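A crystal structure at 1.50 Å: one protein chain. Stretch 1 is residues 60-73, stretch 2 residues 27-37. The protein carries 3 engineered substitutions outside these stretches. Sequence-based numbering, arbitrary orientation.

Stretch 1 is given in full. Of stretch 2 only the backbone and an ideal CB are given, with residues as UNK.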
# COMPACT_ATOMS: atom_id res chain seq x y z
N CYS A 60 3.46 -6.27 -2.04
CA CYS A 60 3.64 -5.33 -0.96
C CYS A 60 5.06 -4.85 -0.72
O CYS A 60 5.25 -3.84 -0.04
CB CYS A 60 3.05 -5.90 0.34
SG CYS A 60 3.91 -7.33 1.02
N GLY A 61 6.07 -5.57 -1.23
CA GLY A 61 7.44 -5.20 -1.00
C GLY A 61 7.73 -5.10 0.47
O GLY A 61 7.40 -6.00 1.22
N SER A 62 8.31 -3.97 0.86
CA SER A 62 8.68 -3.70 2.25
C SER A 62 7.49 -3.45 3.15
O SER A 62 7.65 -3.31 4.37
CB SER A 62 9.57 -2.46 2.30
OG SER A 62 8.82 -1.27 2.04
N GLY A 63 6.29 -3.30 2.58
CA GLY A 63 5.10 -3.02 3.34
C GLY A 63 4.96 -1.58 3.80
O GLY A 63 3.99 -1.26 4.51
N TYR A 64 5.89 -0.71 3.40
CA TYR A 64 5.85 0.67 3.83
C TYR A 64 4.57 1.32 3.31
O TYR A 64 3.89 2.04 4.05
CB TYR A 64 7.10 1.41 3.30
CG TYR A 64 7.03 2.87 3.55
CD1 TYR A 64 7.37 3.39 4.79
CD2 TYR A 64 6.63 3.74 2.55
CE1 TYR A 64 7.26 4.75 5.05
CE2 TYR A 64 6.54 5.12 2.79
CZ TYR A 64 6.86 5.61 4.03
OH TYR A 64 6.76 6.96 4.30
N LEU A 65 4.26 1.13 2.03
CA LEU A 65 3.11 1.76 1.43
C LEU A 65 1.81 1.38 2.14
O LEU A 65 1.00 2.24 2.50
CB LEU A 65 3.05 1.48 -0.07
CG LEU A 65 1.84 1.98 -0.86
CD1 LEU A 65 1.60 3.49 -0.67
CD2 LEU A 65 2.03 1.64 -2.34
N LEU A 66 1.59 0.10 2.33
CA LEU A 66 0.38 -0.37 2.96
C LEU A 66 0.29 0.11 4.39
O LEU A 66 -0.79 0.44 4.84
CB LEU A 66 0.30 -1.90 2.88
CG LEU A 66 -0.99 -2.53 3.42
CD1 LEU A 66 -2.19 -2.09 2.60
CD2 LEU A 66 -0.87 -4.00 3.41
N THR A 67 1.42 0.19 5.07
CA THR A 67 1.41 0.60 6.46
C THR A 67 1.12 2.10 6.60
O THR A 67 0.35 2.51 7.48
CB THR A 67 2.74 0.24 7.14
OG1 THR A 67 2.93 -1.20 7.10
CG2 THR A 67 2.72 0.61 8.60
N VAL A 68 1.68 2.92 5.71
CA VAL A 68 1.35 4.36 5.62
C VAL A 68 -0.16 4.50 5.48
O VAL A 68 -0.78 5.27 6.20
CB VAL A 68 2.06 5.07 4.45
CG1 VAL A 68 1.41 6.39 4.07
CG2 VAL A 68 3.50 5.25 4.80
N LEU A 69 -0.76 3.76 4.55
CA LEU A 69 -2.18 3.88 4.32
C LEU A 69 -2.99 3.40 5.50
O LEU A 69 -3.98 4.00 5.88
CB LEU A 69 -2.58 3.18 3.07
CG LEU A 69 -2.02 3.83 1.80
CD1 LEU A 69 -2.30 2.89 0.62
CD2 LEU A 69 -2.62 5.22 1.57
N GLY A 70 -2.55 2.29 6.09
CA GLY A 70 -3.21 1.71 7.24
C GLY A 70 -3.31 2.67 8.42
O GLY A 70 -4.35 2.79 9.05
N LEU A 71 -2.22 3.39 8.71
CA LEU A 71 -2.20 4.37 9.79
C LEU A 71 -2.92 5.65 9.39
O LEU A 71 -3.80 6.13 10.08
CB LEU A 71 -0.77 4.65 10.27
CG LEU A 71 -0.02 3.47 10.90
CD1 LEU A 71 1.44 3.81 11.12
CD2 LEU A 71 -0.71 3.04 12.17
N LEU A 72 -2.56 6.18 8.24
CA LEU A 72 -3.09 7.47 7.83
C LEU A 72 -4.60 7.41 7.62
O LEU A 72 -5.32 8.35 8.01
CB LEU A 72 -2.36 7.98 6.58
CG LEU A 72 -2.64 9.39 6.12
CD1 LEU A 72 -2.34 10.38 7.21
CD2 LEU A 72 -1.82 9.70 4.90
N HIS A 73 -5.09 6.30 7.09
CA HIS A 73 -6.49 6.14 6.74
C HIS A 73 -7.23 5.10 7.60
O HIS A 73 -8.21 4.50 7.17
CB HIS A 73 -6.63 5.82 5.25
CG HIS A 73 -6.30 6.98 4.38
ND1 HIS A 73 -7.16 8.03 4.20
CD2 HIS A 73 -5.17 7.30 3.69
CE1 HIS A 73 -6.59 8.94 3.42
NE2 HIS A 73 -5.38 8.51 3.10
N UNK A 27 16.95 -2.21 -0.46
CA UNK A 27 16.50 -2.79 -1.71
C UNK A 27 15.10 -2.44 -2.17
O UNK A 27 14.68 -2.88 -3.25
CB UNK A 27 16.60 -4.31 -1.60
N UNK A 28 14.39 -1.66 -1.36
CA UNK A 28 13.01 -1.31 -1.63
C UNK A 28 12.80 0.15 -1.45
O UNK A 28 13.32 0.76 -0.51
CB UNK A 28 12.05 -2.09 -0.73
N UNK A 29 12.02 0.75 -2.32
CA UNK A 29 11.78 2.17 -2.23
C UNK A 29 10.72 2.48 -1.17
O UNK A 29 9.90 1.65 -0.82
CB UNK A 29 11.35 2.72 -3.59
N UNK A 30 10.80 3.68 -0.67
CA UNK A 30 9.70 4.24 0.07
C UNK A 30 8.71 4.62 -1.04
O UNK A 30 8.92 4.35 -2.23
CB UNK A 30 10.11 5.42 0.96
N UNK A 31 7.61 5.21 -0.66
CA UNK A 31 6.66 5.80 -1.57
C UNK A 31 6.28 7.16 -0.96
O UNK A 31 6.11 7.24 0.24
CB UNK A 31 5.44 4.90 -1.79
N UNK A 32 6.10 8.22 -1.75
CA UNK A 32 5.71 9.51 -1.16
C UNK A 32 4.35 9.45 -0.49
O UNK A 32 3.39 9.02 -1.12
CB UNK A 32 5.70 10.60 -2.23
N UNK A 33 4.26 9.86 0.77
CA UNK A 33 3.02 9.83 1.52
C UNK A 33 1.92 10.61 0.81
O UNK A 33 0.79 10.16 0.72
CB UNK A 33 3.24 10.39 2.93
N UNK A 34 2.25 11.80 0.31
CA UNK A 34 1.21 12.61 -0.30
C UNK A 34 0.57 11.92 -1.51
O UNK A 34 -0.65 11.97 -1.71
CB UNK A 34 1.79 13.96 -0.72
N UNK A 35 1.39 11.28 -2.32
CA UNK A 35 0.89 10.58 -3.48
C UNK A 35 0.11 9.34 -3.04
O UNK A 35 -0.90 8.99 -3.65
CB UNK A 35 2.04 10.20 -4.42
N UNK A 36 0.58 8.67 -2.01
CA UNK A 36 -0.15 7.49 -1.50
C UNK A 36 -1.57 7.84 -1.11
O UNK A 36 -2.53 7.17 -1.50
CB UNK A 36 0.58 6.89 -0.30
N UNK A 37 -1.72 8.92 -0.35
CA UNK A 37 -3.04 9.30 0.14
C UNK A 37 -3.91 9.83 -1.01
O UNK A 37 -5.10 9.60 -1.04
CB UNK A 37 -2.91 10.35 1.24

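Position 27 has no atom of stretch 1 within 5.5 Å of its ideal CB, so stretch 1 sets no preference there; the residue is Gly 27, which makes no contact.

At position 28 the CA-to-CB bond points toward stretch 1, and the ideal CB lies 3.9 Å from Ser 62 CB. Phi/psi of -133/140 is extended and open to most residues. Beyond the CB lies the glycine backbone of the Cys 60 to Gly 63 turn, a surface that a flat or long side chain could cover. The residue is Tyr 28, chi1 -71° (m). One face of its ring lies over Ser 62 N, and CE1 comes 4.0 Å from Gly 61 CA. An ideal CB on Gly 61 would be a tight 3.4 Å from Tyr 28 CD1, so the missing side chain leaves space for the ring.

Position 29 turns its CB away, and phi -81 is compatible with proline among many others. It is Pro 29, whose contribution is through the backbone: a water accepts a hydrogen bond from Ser 62 N (3.1 Å from the water O) and donates a weak one to Pro 29 O (3.4 Å from the same O).

At position 30 the CB points sideways, with its ideal position 4.0 Å from Tyr 64 CE2. A small apolar group would suit, though a longer one directed past the ring is not excluded. Ala 30 places its CB over one face of the Tyr 64 ring, 4.1 Å from CE2.

Position 31 points toward stretch 1, its ideal CB 4.2 Å from Leu 65 CD1 and 4.6 Å from Tyr 64 CD2. This apolar setting favours a sizeable aliphatic or aromatic side chain. Phe 31, chi1 -164° (t), sets one ring face against Leu 65 CD2, while its CD2 is 3.9 Å from Leu 65 CD1. Its carbonyl also matters: a second water donates to Phe 31 O (2.8 Å from the water O) and to Tyr 64 OH (3.0 Å).

Position 32 points away, at the N-cap with phi -63; proline is one possibility, and it is Pro 32.

Position 33 opens the helix with a sideways CB, 4.5 Å from Val 68 CG1 and 5.1 Å from Tyr 64 OH. A medium aliphatic group fits. Val 33 CG1 lies 4.0 Å from Leu 72 CD2 and Val 33 CG2 3.6 Å from Tyr 64 OH, while both methyls pack against Val 68 CG1, each at 4.1 Å.

Positions 34 and 35 find nothing of stretch 1 near their CBs and are unconstrained by it; they are Arg 34 and Leu 35.

Position 36 points directly at stretch 1, with its ideal CB only 3.6 Å from Leu 65 CD1 and 4.1 Å from Leu 69 CD2. Little room remains, favouring a small residue. Ala 36 CB packs 3.5 Å from Leu 65 CD1.

At position 37 the ideal CB is 3.6 Å from His 73 NE2 and 3.9 Å from Leu 72 CD2, inviting a short polar group with some apolar surface. Thr 37 OG1 hydrogen-bonds His 73 NE2 at 2.6 Å, near the ring plane, and its CB lies 3.8 Å from Leu 72 CD2.

Stretch 2 (27-37) GYPAFPVRLAT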
# COMPACT_ATOMS: atom_id res chain seq x y z
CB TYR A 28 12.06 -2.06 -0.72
CG TYR A 28 12.01 -3.48 -1.08
CD1 TYR A 28 11.18 -3.93 -2.09
CD2 TYR A 28 12.90 -4.39 -0.50
CE1 TYR A 28 11.19 -5.24 -2.46
CE2 TYR A 28 12.92 -5.69 -0.86
CZ TYR A 28 12.07 -6.13 -1.85
OH TYR A 28 12.09 -7.45 -2.21
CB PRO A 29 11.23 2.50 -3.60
CG PRO A 29 10.47 1.27 -3.98
CD PRO A 29 11.26 0.13 -3.42
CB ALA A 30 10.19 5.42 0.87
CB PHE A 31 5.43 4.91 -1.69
CG PHE A 31 4.58 5.23 -2.86
CD1 PHE A 31 4.82 4.67 -4.09
CD2 PHE A 31 3.53 6.13 -2.72
CE1 PHE A 31 4.07 5.03 -5.20
CE2 PHE A 31 2.74 6.46 -3.82
CZ PHE A 31 2.99 5.89 -5.04
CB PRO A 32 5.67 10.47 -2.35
CG PRO A 32 6.25 9.77 -3.46
CD PRO A 32 6.26 8.31 -3.21
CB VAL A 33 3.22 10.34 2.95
CG1 VAL A 33 1.91 10.42 3.68
CG2 VAL A 33 4.22 9.42 3.69
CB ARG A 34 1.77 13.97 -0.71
CG ARG A 34 0.73 14.92 -1.22
CD ARG A 34 1.28 16.26 -1.59
NE ARG A 34 0.20 17.24 -1.72
CZ ARG A 34 0.38 18.47 -2.17
NH1 ARG A 34 1.59 18.89 -2.54
NH2 ARG A 34 -0.65 19.30 -2.26
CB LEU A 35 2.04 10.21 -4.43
CG LEU A 35 1.65 9.52 -5.71
CD1 LEU A 35 0.60 10.33 -6.48
CD2 LEU A 35 2.86 9.28 -6.59
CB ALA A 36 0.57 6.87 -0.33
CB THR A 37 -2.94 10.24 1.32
OG1 THR A 37 -4.25 10.48 1.83
CG2 THR A 37 -2.40 11.57 0.95
O HOH W 1 8.70 -1.57 -1.06
O HOH W 2 7.96 8.39 2.00
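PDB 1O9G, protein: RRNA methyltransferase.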